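Local coordinates for glucose-6-phosphate isomerase like protein (Thermus thermophilus, PDB 1WIW) that probably interconverts the phosphates of glucose and mannose with fructose 6-phosphate, acting as a sugar-phosphate isomerase, at the interface of chains A and B. Residues are numbered along the deposited sequence; one frame, centred on the assembly and turned at random. Chains: chain A/B, Glucose-6-phosphate isomerase like protein.

The interface of chains A and B. Residues chain A 208-209, 212; chain B 162-163, 187, 189-190, 214, 273.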
# COMPACT_ATOMS: atom_id res chain seq x y z
N ALA A 208 -2.25 5.40 20.82
CA ALA A 208 -1.53 6.54 21.36
C ALA A 208 -2.51 7.68 21.66
O ALA A 208 -2.50 8.25 22.75
CB ALA A 208 -0.46 7.02 20.38
N ARG A 209 -3.35 8.01 20.68
CA ARG A 209 -4.34 9.07 20.83
C ARG A 209 -5.67 8.58 20.26
O ARG A 209 -5.91 8.68 19.06
CB ARG A 209 -3.91 10.34 20.09
CG ARG A 209 -2.55 10.86 20.52
CD ARG A 209 -2.31 12.30 20.09
NE ARG A 209 -2.43 12.53 18.65
CZ ARG A 209 -1.88 11.77 17.71
NH1 ARG A 209 -1.16 10.70 18.04
NH2 ARG A 209 -2.02 12.10 16.43
N GLN A 212 -7.57 10.09 17.44
CA GLN A 212 -7.20 9.99 16.02
C GLN A 212 -8.31 9.29 15.25
O GLN A 212 -8.37 9.36 14.02
CB GLN A 212 -5.91 9.19 15.80
CG GLN A 212 -4.63 9.86 16.24
CD GLN A 212 -3.45 9.38 15.41
OE1 GLN A 212 -3.14 9.97 14.36
NE2 GLN A 212 -2.81 8.30 15.84
N GLU B 162 1.62 14.96 17.15
CA GLU B 162 0.29 15.51 16.87
C GLU B 162 0.07 15.88 15.41
O GLU B 162 -0.65 16.84 15.09
CB GLU B 162 0.01 16.70 17.78
CG GLU B 162 -0.13 16.29 19.24
CD GLU B 162 -0.43 17.44 20.16
OE1 GLU B 162 -1.45 18.13 19.93
OE2 GLU B 162 0.35 17.66 21.12
N ARG B 163 0.69 15.11 14.52
CA ARG B 163 0.53 15.31 13.09
C ARG B 163 0.25 13.96 12.47
O ARG B 163 0.45 12.93 13.11
CB ARG B 163 1.78 15.91 12.46
CG ARG B 163 1.94 17.40 12.69
CD ARG B 163 2.82 18.00 11.61
NE ARG B 163 4.01 18.63 12.16
CZ ARG B 163 4.02 19.85 12.69
NH1 ARG B 163 2.90 20.56 12.74
NH2 ARG B 163 5.14 20.34 13.19
N ALA B 187 4.89 3.29 17.73
CA ALA B 187 4.38 4.58 18.18
C ALA B 187 2.88 4.56 18.48
O ALA B 187 2.34 5.52 19.03
CB ALA B 187 4.70 5.66 17.13
N SER B 189 0.59 4.96 16.61
CA SER B 189 0.03 6.11 15.91
C SER B 189 -0.29 5.86 14.44
O SER B 189 0.30 5.01 13.79
CB SER B 189 0.99 7.30 16.01
OG SER B 189 1.23 7.67 17.36
N LEU B 190 -1.25 6.63 13.95
CA LEU B 190 -1.71 6.54 12.57
C LEU B 190 -0.80 7.32 11.63
O LEU B 190 -0.25 8.35 12.00
CB LEU B 190 -3.13 7.11 12.50
CG LEU B 190 -3.89 7.06 11.17
CD1 LEU B 190 -4.23 5.62 10.85
CD2 LEU B 190 -5.17 7.90 11.27
N ASP B 214 -5.52 15.40 12.03
CA ASP B 214 -4.36 16.24 12.33
C ASP B 214 -3.69 16.73 11.05
O ASP B 214 -3.84 16.12 9.99
CB ASP B 214 -3.32 15.45 13.15
CG ASP B 214 -3.91 14.83 14.40
OD1 ASP B 214 -4.50 15.58 15.21
OD2 ASP B 214 -3.77 13.61 14.57
N TYR B 273 4.20 10.52 23.38
CA TYR B 273 2.79 10.35 23.70
C TYR B 273 2.64 9.66 25.05
O TYR B 273 1.53 9.43 25.52
CB TYR B 273 2.07 9.52 22.63
CG TYR B 273 1.84 10.26 21.33
CD1 TYR B 273 1.22 11.51 21.33
CD2 TYR B 273 2.21 9.70 20.10
CE1 TYR B 273 0.98 12.19 20.14
CE2 TYR B 273 1.97 10.37 18.91
CZ TYR B 273 1.35 11.62 18.93
OH TYR B 273 1.09 12.28 17.76
O HOH W 1 -0.16 10.29 13.92
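A:Gln212 and B:Leu190 meet at a shared water. Water 1 lies 3.0 Å from A:Gln212 OE1, the modelled amide oxygen, and 2.7 Å from the carbonyl B:Leu190 O. The carbonyl oxygen of B:Arg163 also holds it. The patch belongs to the SIS region of a PGI/PMI-family protein, where two copies pair in the deposited assembly, perhaps as the biological dimer. A:Gln212 NE2 sits 3.0 Å from the backbone B:Leu190 N, an unfavourable pairing of two donors as modelled. With two carbonyls at the water, the amide is probably turned over, which would set an oxygen against that N-H and an NH2 toward the water.

A:Arg209 reaches tip to tip toward B:Asp214. A:Arg209 NH2 makes a salt bridge of 3.0 Å to B:Asp214 OD2, which it meets from above the carboxylate plane. A bend at chi3 (-57°) brings the guanidinium over the phenol oxygen end of B:Tyr273, nearly parallel to the ring, with the planes 8° apart. NH1 comes close to the phenol end face-on, so a hydrogen bond to OH is doubtful. B:Tyr273 OH accepts from B:Glu162 N at 2.8 Å, which helps hold the phenol in place. A:Gln212 CG lies on the guanidinium face opposite B:Tyr273, 3.4 Å above the plane. An alanine in place of A:Arg209 would probably leave B:Asp214 without its cross-chain charge partner and would open a gap over the hydroxyl end of B:Tyr273. A:Ala208 CB rests near B:Tyr273 CD2, at 3.8 Å.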